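Local coordinates for protein beta-galactosidase (Marinomonas sp. ef1, PDB 6Y2K) that probably hydrolyses terminal beta-galactosidic bonds as a cold-active glycoside hydrolase of family GH42 that assembles into a hexamer, at residues P9-K14 with A357-E362; V18-H23 with F352-A357; E194-T199 with L209-C214; A203-R208 with D425-S430. All coordinates share one frame; numbering follows the deposited sequence.

Interaction 1 of 4, residues P9-K14 with A357-E362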
# COMPACT_ATOMS: atom_id res chain seq x y z
N PRO A 9 -14.69 -15.05 50.95
CA PRO A 9 -14.21 -14.97 52.34
C PRO A 9 -13.22 -16.10 52.69
O PRO A 9 -12.27 -15.87 53.45
CB PRO A 9 -15.49 -15.09 53.17
CG PRO A 9 -16.48 -15.73 52.27
CD PRO A 9 -16.14 -15.28 50.88
N GLU A 10 -13.42 -17.28 52.09
CA GLU A 10 -12.48 -18.39 52.25
C GLU A 10 -11.05 -18.15 51.71
O GLU A 10 -10.14 -18.94 52.01
CB GLU A 10 -13.08 -19.70 51.68
CG GLU A 10 -13.04 -19.88 50.16
CD GLU A 10 -14.22 -19.28 49.40
OE1 GLU A 10 -14.89 -18.32 49.89
OE2 GLU A 10 -14.46 -19.79 48.28
N HIS A 11 -10.85 -17.10 50.91
CA HIS A 11 -9.50 -16.72 50.46
C HIS A 11 -8.76 -15.76 51.39
O HIS A 11 -7.57 -15.49 51.16
CB HIS A 11 -9.56 -16.10 49.07
CG HIS A 11 -10.06 -17.04 48.02
ND1 HIS A 11 -10.27 -16.65 46.72
CD2 HIS A 11 -10.40 -18.35 48.08
CE1 HIS A 11 -10.73 -17.68 46.02
NE2 HIS A 11 -10.81 -18.73 46.82
N TRP A 12 -9.44 -15.24 52.42
CA TRP A 12 -8.89 -14.16 53.26
C TRP A 12 -8.98 -14.53 54.75
O TRP A 12 -9.92 -15.21 55.15
CB TRP A 12 -9.62 -12.82 53.01
CG TRP A 12 -9.74 -12.48 51.54
CD1 TRP A 12 -10.88 -12.48 50.80
CD2 TRP A 12 -8.67 -12.17 50.65
NE1 TRP A 12 -10.59 -12.17 49.49
CE2 TRP A 12 -9.24 -11.99 49.37
CE3 TRP A 12 -7.28 -12.02 50.80
CZ2 TRP A 12 -8.47 -11.65 48.24
CZ3 TRP A 12 -6.51 -11.69 49.67
CH2 TRP A 12 -7.12 -11.50 48.42
N PRO A 13 -8.03 -14.06 55.57
CA PRO A 13 -8.17 -14.33 57.01
C PRO A 13 -9.45 -13.71 57.58
O PRO A 13 -9.90 -12.67 57.11
CB PRO A 13 -6.91 -13.71 57.63
CG PRO A 13 -6.29 -12.86 56.58
CD PRO A 13 -6.81 -13.29 55.24
N LYS A 14 -10.02 -14.38 58.59
CA LYS A 14 -11.26 -13.92 59.24
C LYS A 14 -11.16 -12.51 59.81
O LYS A 14 -12.16 -11.81 59.92
CB LYS A 14 -11.67 -14.89 60.36
CG LYS A 14 -12.12 -16.25 59.86
CD LYS A 14 -12.77 -17.07 60.96
CE LYS A 14 -13.15 -18.46 60.46
NZ LYS A 14 -13.89 -19.24 61.49
N ALA A 357 -6.97 -11.76 43.93
CA ALA A 357 -6.31 -12.82 44.69
C ALA A 357 -4.82 -12.88 44.35
O ALA A 357 -4.46 -12.69 43.19
CB ALA A 357 -6.97 -14.16 44.40
N PRO A 358 -3.94 -13.12 45.34
CA PRO A 358 -2.51 -13.19 45.04
C PRO A 358 -2.02 -14.58 44.58
O PRO A 358 -0.83 -14.73 44.26
CB PRO A 358 -1.87 -12.82 46.38
CG PRO A 358 -2.79 -13.40 47.38
CD PRO A 358 -4.18 -13.24 46.79
N PHE A 359 -2.92 -15.57 44.54
CA PHE A 359 -2.59 -16.95 44.17
C PHE A 359 -3.54 -17.49 43.10
O PHE A 359 -4.60 -16.91 42.85
CB PHE A 359 -2.64 -17.88 45.42
CG PHE A 359 -3.89 -17.72 46.24
CD1 PHE A 359 -5.08 -18.31 45.84
CD2 PHE A 359 -3.88 -16.95 47.40
CE1 PHE A 359 -6.24 -18.14 46.58
CE2 PHE A 359 -5.03 -16.79 48.15
CZ PHE A 359 -6.21 -17.39 47.73
N GLY A 360 -3.14 -18.61 42.49
CA GLY A 360 -3.98 -19.34 41.54
C GLY A 360 -3.99 -18.78 40.12
O GLY A 360 -3.28 -17.81 39.81
N GLN A 361 -4.82 -19.40 39.28
CA GLN A 361 -4.89 -19.12 37.83
C GLN A 361 -5.23 -17.66 37.50
O GLN A 361 -4.77 -17.11 36.50
CB GLN A 361 -5.94 -20.03 37.16
CG GLN A 361 -5.56 -21.50 36.97
CD GLN A 361 -5.84 -22.41 38.17
OE1 GLN A 361 -5.82 -21.98 39.33
NE2 GLN A 361 -6.09 -23.70 37.89
N GLU A 362 -6.05 -17.04 38.35
CA GLU A 362 -6.57 -15.69 38.14
C GLU A 362 -5.91 -14.64 39.02
O GLU A 362 -6.49 -13.58 39.27
CB GLU A 362 -8.10 -15.70 38.34
CG GLU A 362 -8.82 -16.51 37.28
CD GLU A 362 -10.33 -16.58 37.46
OE1 GLU A 362 -11.00 -17.07 36.52
OE2 GLU A 362 -10.84 -16.18 38.53
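Two irregular backbones pass each other here with the CA atoms of His11 and Ala357 7.7 Å apart, a gap bridged mainly by the side chains of His11, Trp12 and Phe359. The enzyme has a TIM barrel, and the contact joins the loops that follow its first and last strands, neighbours where the barrel closes. Its main element is a T-shaped aromatic pair. The ring of Phe359 turns an edge to the face of His11, with the planes at 73° and the centroids 5.4 Å apart. Phe359 CE1 stands 4.2 Å above the middle of the His11 imidazole, while its CZ leans on His11 CB. Phe359 takes up this pose with CG wedged between the backbone N and the carbonyl carbon (chi1 49°). The imidazole is steered from outside the pair as well, since ND1 of His11 is hydrogen-bonded to Arg353. A second subunit packs against the same two residues, with its Val181 on His11 and its Gly179 on Phe359. Beside the pair, Trp12 meets Ala357 and Pro358 obliquely through the end of its indole; the same side chain has a cation-pi contact with Arg355. Trp12 CH2 lies 4.0 Å from Ala357 CA and 3.8 Å from Pro358 CD.

Interaction 2 of 4, residues V18-H23 with F352-A357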
# COMPACT_ATOMS: atom_id res chain seq x y z
N VAL A 18 -15.05 -8.39 58.74
CA VAL A 18 -15.93 -7.29 59.16
C VAL A 18 -15.61 -6.04 58.33
O VAL A 18 -16.52 -5.38 57.83
CB VAL A 18 -15.82 -6.97 60.67
CG1 VAL A 18 -16.64 -5.74 61.03
CG2 VAL A 18 -16.28 -8.17 61.50
N GLU A 19 -14.32 -5.73 58.21
CA GLU A 19 -13.85 -4.61 57.38
C GLU A 19 -14.32 -4.73 55.92
O GLU A 19 -14.74 -3.73 55.34
CB GLU A 19 -12.31 -4.50 57.44
CG GLU A 19 -11.66 -3.55 56.43
CD GLU A 19 -12.16 -2.11 56.52
OE1 GLU A 19 -12.59 -1.71 57.63
OE2 GLU A 19 -12.11 -1.38 55.50
N ASP A 20 -14.24 -5.93 55.34
CA ASP A 20 -14.66 -6.14 53.95
C ASP A 20 -16.12 -5.71 53.79
O ASP A 20 -16.45 -4.94 52.89
CB ASP A 20 -14.52 -7.61 53.50
CG ASP A 20 -13.08 -8.02 53.18
OD1 ASP A 20 -12.25 -7.19 52.74
OD2 ASP A 20 -12.78 -9.22 53.34
N ALA A 21 -16.97 -6.20 54.69
CA ALA A 21 -18.41 -5.94 54.62
C ALA A 21 -18.75 -4.46 54.82
O ALA A 21 -19.62 -3.93 54.13
CB ALA A 21 -19.15 -6.80 55.63
N GLN A 22 -18.06 -3.80 55.74
CA GLN A 22 -18.24 -2.35 55.99
C GLN A 22 -17.81 -1.53 54.77
O GLN A 22 -18.53 -0.62 54.36
CB GLN A 22 -17.45 -1.91 57.24
CG GLN A 22 -18.02 -2.46 58.54
CD GLN A 22 -17.15 -2.21 59.75
OE1 GLN A 22 -15.91 -2.14 59.66
NE2 GLN A 22 -17.79 -2.10 60.91
N HIS A 23 -16.67 -1.88 54.20
CA HIS A 23 -16.14 -1.24 53.00
C HIS A 23 -17.14 -1.42 51.83
O HIS A 23 -17.48 -0.44 51.15
CB HIS A 23 -14.76 -1.82 52.67
CG HIS A 23 -13.93 -0.99 51.74
ND1 HIS A 23 -12.58 -1.20 51.57
CD2 HIS A 23 -14.25 0.03 50.92
CE1 HIS A 23 -12.11 -0.34 50.69
NE2 HIS A 23 -13.10 0.42 50.28
N PHE A 352 -16.65 -8.45 39.92
CA PHE A 352 -15.88 -9.64 40.25
C PHE A 352 -14.40 -9.45 39.93
O PHE A 352 -14.03 -9.20 38.78
CB PHE A 352 -16.42 -10.86 39.50
CG PHE A 352 -15.51 -12.05 39.52
CD1 PHE A 352 -14.35 -12.06 38.77
CD2 PHE A 352 -15.80 -13.16 40.30
CE1 PHE A 352 -13.50 -13.15 38.79
CE2 PHE A 352 -14.96 -14.25 40.33
CZ PHE A 352 -13.81 -14.25 39.57
N ARG A 353 -13.55 -9.58 40.95
CA ARG A 353 -14.02 -9.88 42.30
C ARG A 353 -13.85 -8.69 43.23
O ARG A 353 -13.45 -7.60 42.79
CB ARG A 353 -13.28 -11.10 42.86
CG ARG A 353 -11.90 -11.31 42.28
CD ARG A 353 -11.35 -12.68 42.63
NE ARG A 353 -11.12 -12.82 44.07
CZ ARG A 353 -10.70 -13.94 44.65
NH1 ARG A 353 -10.45 -15.02 43.92
NH2 ARG A 353 -10.52 -13.98 45.96
N TRP A 354 -14.14 -8.89 44.51
CA TRP A 354 -14.01 -7.83 45.50
C TRP A 354 -12.55 -7.44 45.71
O TRP A 354 -12.21 -6.26 45.76
CB TRP A 354 -14.63 -8.26 46.83
CG TRP A 354 -14.19 -7.44 48.00
CD1 TRP A 354 -13.36 -7.83 49.01
CD2 TRP A 354 -14.55 -6.08 48.27
NE1 TRP A 354 -13.18 -6.80 49.90
CE2 TRP A 354 -13.90 -5.71 49.47
CE3 TRP A 354 -15.35 -5.14 47.63
CZ2 TRP A 354 -14.03 -4.45 50.03
CZ3 TRP A 354 -15.48 -3.88 48.19
CH2 TRP A 354 -14.82 -3.54 49.38
N ARG A 355 -11.69 -8.45 45.84
CA ARG A 355 -10.26 -8.22 46.04
C ARG A 355 -9.46 -9.19 45.18
O ARG A 355 -9.69 -10.40 45.24
CB ARG A 355 -9.93 -8.41 47.52
CG ARG A 355 -8.49 -8.14 47.92
CD ARG A 355 -8.33 -8.31 49.42
NE ARG A 355 -6.93 -8.29 49.82
CZ ARG A 355 -6.48 -8.50 51.05
NH1 ARG A 355 -7.32 -8.74 52.06
NH2 ARG A 355 -5.17 -8.48 51.28
N GLN A 356 -8.53 -8.66 44.39
CA GLN A 356 -7.68 -9.46 43.50
C GLN A 356 -6.89 -10.48 44.31
O GLN A 356 -6.24 -10.12 45.29
CB GLN A 356 -6.73 -8.53 42.74
CG GLN A 356 -5.73 -9.22 41.81
CD GLN A 356 -4.83 -8.24 41.08
OE1 GLN A 356 -5.10 -7.03 41.00
NE2 GLN A 356 -3.74 -8.76 40.51
N ALA A 357 -6.97 -11.76 43.93
CA ALA A 357 -6.31 -12.82 44.69
C ALA A 357 -4.82 -12.88 44.35
O ALA A 357 -4.46 -12.69 43.19
CB ALA A 357 -6.97 -14.16 44.40
O HOH W 1 -10.25 -9.36 52.10
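Trp354 carries nearly all of this contact, projecting from the loop after the last barrel strand onto Asp20 and His23 of helix 17-27. Segment 352-357 begins with a cis peptide between Phe352 and Arg353, and the bend that follows is spanned by a weak bond from Arg353 NE to Arg355 O (3.0 Å). Next, Trp354 sends its indole outward, CG anti to the backbone N (chi1 162°), and meets the helix with two parts of its rim. Trp354 NE1 donates to Asp20 OD1 at 3.0 Å, arriving from well above the carboxylate plane. Farther round, Trp354 CH2 presses on His23 CG at 3.6 Å in an edge-to-face pair whose planes stand at 88°. Arg355 completes the series through a water that accepts from its NH1 (3.0 Å) and donates to Asp20 OD2 (2.8 Å). Outside partners fix both helix residues: Arg16 and Tyr7 hold the carboxylate, and Glu375 takes His23 NE2. A leucine replacing Trp354 would probably leave Asp20 OD1 without its indole donor and the imidazole face without the ring edge now against it. The contact thus packs the loop after strand eight of the TIM barrel on the first helix of its outer layer, beside the junction of strands 2-6 and 348-352.

Interaction 3 of 4, residues E194-T199 with L209-C214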
# COMPACT_ATOMS: atom_id res chain seq x y z
N GLU A 194 -23.20 -44.64 17.71
CA GLU A 194 -22.01 -44.16 18.41
C GLU A 194 -22.08 -42.65 18.59
O GLU A 194 -22.97 -41.97 18.07
CB GLU A 194 -20.75 -44.54 17.62
CG GLU A 194 -20.53 -46.04 17.39
CD GLU A 194 -20.17 -46.84 18.63
OE1 GLU A 194 -19.82 -46.26 19.68
OE2 GLU A 194 -20.25 -48.09 18.55
N LEU A 195 -21.11 -42.11 19.33
CA LEU A 195 -20.90 -40.67 19.42
C LEU A 195 -20.46 -40.16 18.04
O LEU A 195 -19.87 -40.93 17.26
CB LEU A 195 -19.84 -40.35 20.48
CG LEU A 195 -20.18 -40.77 21.91
CD1 LEU A 195 -18.94 -40.70 22.80
CD2 LEU A 195 -21.31 -39.90 22.47
N PRO A 196 -20.77 -38.88 17.71
CA PRO A 196 -20.40 -38.32 16.40
C PRO A 196 -18.95 -37.84 16.24
O PRO A 196 -18.61 -37.31 15.17
CB PRO A 196 -21.37 -37.15 16.26
CG PRO A 196 -21.56 -36.68 17.65
CD PRO A 196 -21.58 -37.93 18.49
N ASN A 197 -18.10 -38.00 17.25
CA ASN A 197 -16.68 -37.64 17.12
C ASN A 197 -15.85 -38.81 16.59
O ASN A 197 -16.31 -39.95 16.55
CB ASN A 197 -16.11 -37.14 18.45
CG ASN A 197 -16.02 -38.24 19.49
OD1 ASN A 197 -16.91 -39.09 19.60
ND2 ASN A 197 -14.92 -38.24 20.27
N LEU A 198 -14.62 -38.51 16.17
CA LEU A 198 -13.67 -39.53 15.71
C LEU A 198 -14.20 -40.43 14.57
O LEU A 198 -13.83 -41.60 14.47
CB LEU A 198 -13.17 -40.37 16.90
CG LEU A 198 -12.40 -39.58 17.97
CD1 LEU A 198 -12.06 -40.49 19.14
CD2 LEU A 198 -11.13 -38.97 17.39
N THR A 199 -15.05 -39.88 13.73
CA THR A 199 -15.49 -40.55 12.52
C THR A 199 -14.44 -40.32 11.44
O THR A 199 -13.63 -39.41 11.55
CB THR A 199 -16.86 -40.01 12.05
OG1 THR A 199 -16.80 -38.59 11.96
CG2 THR A 199 -17.95 -40.39 13.03
N LEU A 209 -26.84 -32.84 15.26
CA LEU A 209 -27.85 -31.95 15.83
C LEU A 209 -28.59 -32.57 17.03
O LEU A 209 -28.74 -31.92 18.08
CB LEU A 209 -28.84 -31.48 14.75
CG LEU A 209 -29.90 -30.47 15.19
CD1 LEU A 209 -29.27 -29.24 15.83
CD2 LEU A 209 -30.76 -30.05 14.01
N ASP A 210 -29.05 -33.81 16.86
CA ASP A 210 -29.65 -34.56 17.98
C ASP A 210 -28.67 -34.74 19.14
O ASP A 210 -29.08 -34.66 20.31
CB ASP A 210 -30.19 -35.93 17.52
CG ASP A 210 -31.60 -35.86 16.94
OD1 ASP A 210 -32.28 -34.81 17.02
OD2 ASP A 210 -32.04 -36.90 16.41
N PHE A 211 -27.38 -34.95 18.84
CA PHE A 211 -26.37 -35.02 19.90
C PHE A 211 -26.27 -33.71 20.69
O PHE A 211 -26.24 -33.73 21.93
CB PHE A 211 -25.00 -35.45 19.35
CG PHE A 211 -23.99 -35.68 20.43
CD1 PHE A 211 -24.17 -36.68 21.36
CD2 PHE A 211 -22.86 -34.87 20.53
CE1 PHE A 211 -23.25 -36.89 22.38
CE2 PHE A 211 -21.92 -35.09 21.53
CZ PHE A 211 -22.13 -36.09 22.46
N GLN A 212 -26.25 -32.57 19.98
CA GLN A 212 -26.22 -31.26 20.62
C GLN A 212 -27.44 -31.05 21.50
O GLN A 212 -27.33 -30.57 22.62
CB GLN A 212 -26.13 -30.12 19.60
CG GLN A 212 -25.75 -28.77 20.18
CD GLN A 212 -24.25 -28.53 20.26
OE1 GLN A 212 -23.50 -29.00 19.42
NE2 GLN A 212 -23.81 -27.77 21.26
N ARG A 213 -28.60 -31.40 20.96
CA ARG A 213 -29.87 -31.28 21.68
C ARG A 213 -29.85 -32.11 22.95
O ARG A 213 -30.28 -31.64 24.01
CB ARG A 213 -31.04 -31.70 20.79
CG ARG A 213 -31.33 -30.72 19.66
CD ARG A 213 -32.05 -31.41 18.51
NE ARG A 213 -32.68 -30.49 17.57
CZ ARG A 213 -33.27 -30.86 16.43
NH1 ARG A 213 -33.31 -32.14 16.06
NH2 ARG A 213 -33.83 -29.94 15.64
N CYS A 214 -29.35 -33.35 22.84
CA CYS A 214 -29.28 -34.25 24.00
C CYS A 214 -28.35 -33.69 25.08
O CYS A 214 -28.74 -33.61 26.24
CB CYS A 214 -28.84 -35.65 23.57
SG CYS A 214 -28.62 -36.79 24.94
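Phe211 and Pro196 meet through a CH-pi interaction, the CD of the proline pointing onto one face of the phenyl ring. Pro196 CD is 3.9 Å from the Phe211 ring centroid and 14° off its normal. The apolar contacts extend this contact: Pro196 CG touches Phe211 CD2 at 3.6 Å, and Leu195 CD2 approaches CE1 of the same ring at 3.6 Å from an oblique direction. With its CG anti to the backbone N (chi1 -174°), Phe211 holds the ring out from the helix toward the loop, where Phe160 adds an edge-to-face partner. A glycine in place of Phe211 would probably open a gap beneath Pro196 and leave Leu195 CD2 without its aromatic neighbour. Charged interactions belong to the helix itself. Arg213 NH1 bridges to Asp210 OD1 at 3.0 Å, about one turn earlier, with the acceptor in the guanidinium plane. Lys167 shares Asp210 and Asp419 shares Arg213, a network that probably favours the charged forms of both. On the loop, Glu194 forms a salt bridge with Lys79 of a third subunit. The whole is a loop folded back on the helix it leads into, within the long excursion between the fourth strand of the TIM barrel and the fourth helix packed around it.

Interaction 4 of 4, residues A203-R208 with D425-S430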
# COMPACT_ATOMS: atom_id res chain seq x y z
N ALA A 203 -19.76 -36.49 10.01
CA ALA A 203 -20.90 -37.26 10.52
C ALA A 203 -22.21 -36.67 9.98
O ALA A 203 -22.24 -35.53 9.52
CB ALA A 203 -20.91 -37.28 12.05
N ASN A 204 -23.28 -37.45 10.05
CA ASN A 204 -24.59 -37.00 9.56
C ASN A 204 -24.97 -35.74 10.34
O ASN A 204 -24.90 -35.75 11.57
CB ASN A 204 -25.63 -38.11 9.78
CG ASN A 204 -26.98 -37.83 9.12
OD1 ASN A 204 -27.30 -36.68 8.79
ND2 ASN A 204 -27.78 -38.88 8.95
N PRO A 205 -25.37 -34.65 9.64
CA PRO A 205 -25.80 -33.48 10.41
C PRO A 205 -26.99 -33.73 11.37
O PRO A 205 -27.09 -33.05 12.39
CB PRO A 205 -26.16 -32.45 9.33
CG PRO A 205 -26.32 -33.24 8.06
CD PRO A 205 -25.33 -34.36 8.20
N SER A 206 -27.86 -34.70 11.03
CA SER A 206 -28.97 -35.10 11.92
C SER A 206 -28.46 -35.70 13.22
O SER A 206 -29.00 -35.44 14.29
CB SER A 206 -29.89 -36.12 11.23
OG SER A 206 -30.37 -35.63 9.99
N HIS A 207 -27.43 -36.53 13.09
CA HIS A 207 -26.72 -37.16 14.20
C HIS A 207 -26.10 -36.10 15.11
O HIS A 207 -26.27 -36.14 16.33
CB HIS A 207 -25.66 -38.10 13.59
CG HIS A 207 -24.88 -38.90 14.58
ND1 HIS A 207 -23.83 -39.71 14.20
CD2 HIS A 207 -24.98 -39.04 15.93
CE1 HIS A 207 -23.32 -40.30 15.26
NE2 HIS A 207 -24.00 -39.92 16.32
N ARG A 208 -25.40 -35.14 14.50
CA ARG A 208 -24.74 -34.09 15.27
C ARG A 208 -25.73 -33.15 15.94
O ARG A 208 -25.48 -32.71 17.07
CB ARG A 208 -23.78 -33.30 14.38
CG ARG A 208 -22.60 -34.13 13.87
CD ARG A 208 -21.78 -33.37 12.83
NE ARG A 208 -21.16 -32.18 13.40
CZ ARG A 208 -20.71 -31.13 12.70
NH1 ARG A 208 -20.17 -30.11 13.37
NH2 ARG A 208 -20.82 -31.07 11.38
N ASP A 425 -24.38 -23.85 12.59
CA ASP A 425 -22.97 -24.12 12.93
C ASP A 425 -22.52 -25.50 12.44
O ASP A 425 -21.34 -25.71 12.15
CB ASP A 425 -22.73 -24.05 14.44
CG ASP A 425 -22.70 -22.63 14.99
OD1 ASP A 425 -22.66 -21.64 14.20
OD2 ASP A 425 -22.68 -22.52 16.23
N ILE A 426 -23.45 -26.46 12.39
CA ILE A 426 -23.14 -27.83 11.98
C ILE A 426 -22.76 -27.88 10.49
O ILE A 426 -21.79 -28.54 10.12
CB ILE A 426 -24.28 -28.82 12.38
CG1 ILE A 426 -24.13 -29.18 13.87
CG2 ILE A 426 -24.27 -30.09 11.55
CD1 ILE A 426 -25.37 -29.80 14.51
N GLN A 427 -23.52 -27.17 9.65
CA GLN A 427 -23.17 -26.97 8.23
C GLN A 427 -23.35 -25.50 7.86
O GLN A 427 -24.42 -25.09 7.40
CB GLN A 427 -24.01 -27.86 7.30
CG GLN A 427 -23.69 -29.35 7.42
CD GLN A 427 -24.21 -30.17 6.25
OE1 GLN A 427 -25.18 -29.79 5.58
NE2 GLN A 427 -23.57 -31.31 5.98
N PRO A 428 -22.29 -24.69 8.07
CA PRO A 428 -22.38 -23.28 7.69
C PRO A 428 -22.44 -23.09 6.18
O PRO A 428 -23.00 -22.09 5.73
CB PRO A 428 -21.11 -22.67 8.29
CG PRO A 428 -20.15 -23.80 8.37
CD PRO A 428 -20.99 -25.01 8.68
N GLN A 429 -21.84 -24.02 5.43
CA GLN A 429 -21.94 -24.12 3.96
C GLN A 429 -21.10 -23.06 3.21
O GLN A 429 -20.55 -23.37 2.14
CB GLN A 429 -23.40 -24.20 3.50
CG GLN A 429 -23.64 -24.27 2.00
CD GLN A 429 -23.05 -25.49 1.32
OE1 GLN A 429 -22.77 -26.52 1.95
NE2 GLN A 429 -22.88 -25.40 -0.01
N SER A 430 -21.00 -21.84 3.75
CA SER A 430 -19.83 -20.99 3.55
C SER A 430 -19.13 -20.85 4.89
O SER A 430 -19.79 -20.52 5.89
CB SER A 430 -20.22 -19.59 3.06
OG SER A 430 -19.09 -18.73 3.10
O HOH W 2 -19.38 -27.72 11.99
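This is a buried interdomain contact: Pro205 and Arg208, in the first turn of TIM-barrel helix 205-233, meet Ile426 and Gln427 at the end of helix 418-426 in the trimerisation domain. Ile426 is the apolar centre. Ile426 CG2 rests 3.8 Å from Pro205 CB and also lies over one face of the Arg208 guanidinium, while its CD1 reaches Arg208 CB at 3.8 Å. The arginine and isoleucine side chains run past each other in opposite directions. A bend in the arginine chain (chi3 64°) brings its guanidinium back over the helix end, where Arg208 NH2 makes a weak bond of 3.0 Å to Ile426 O. A positive group beside these last carbonyls would probably be favoured by the helix dipole. At the other helix, Asn204 is the N-cap, its OD1 accepting from Ser206 N at 3.0 Å from above the carbonyl plane. Gln427, the first residue to leave the helical course, sets its amide against the Pro205 ring; the NE2 is held by Glu202 and by Gln361 of a third subunit, so the domain seam is also a subunit seam. One water completes the bridge, accepting from Arg208 NH1 at 2.9 Å and donating to Asp425 O at 2.8 Å.

From the N terminus, the loop 9-14 and then helix 17-27 are the first partners to appear, and both wait more than 300 residues for the loop after the last barrel strand. Interaction 2 is nested inside interaction 1; the two share Ala357 and together pack the last barrel loop against the first loop and helix. Interaction 3 closes a short loop of nine intervening residues and nests inside both. Interaction 4 starts within that short loop and ends in the trimerisation domain, so it crosses the other three. It touches interaction 3 through helix 205-233, whereas the centres of interactions 2 and 4 lie about 47 Å apart. The first-to-last junction of the barrel and the joining of the domains are thus spatially separate, yet both places border neighbouring subunits.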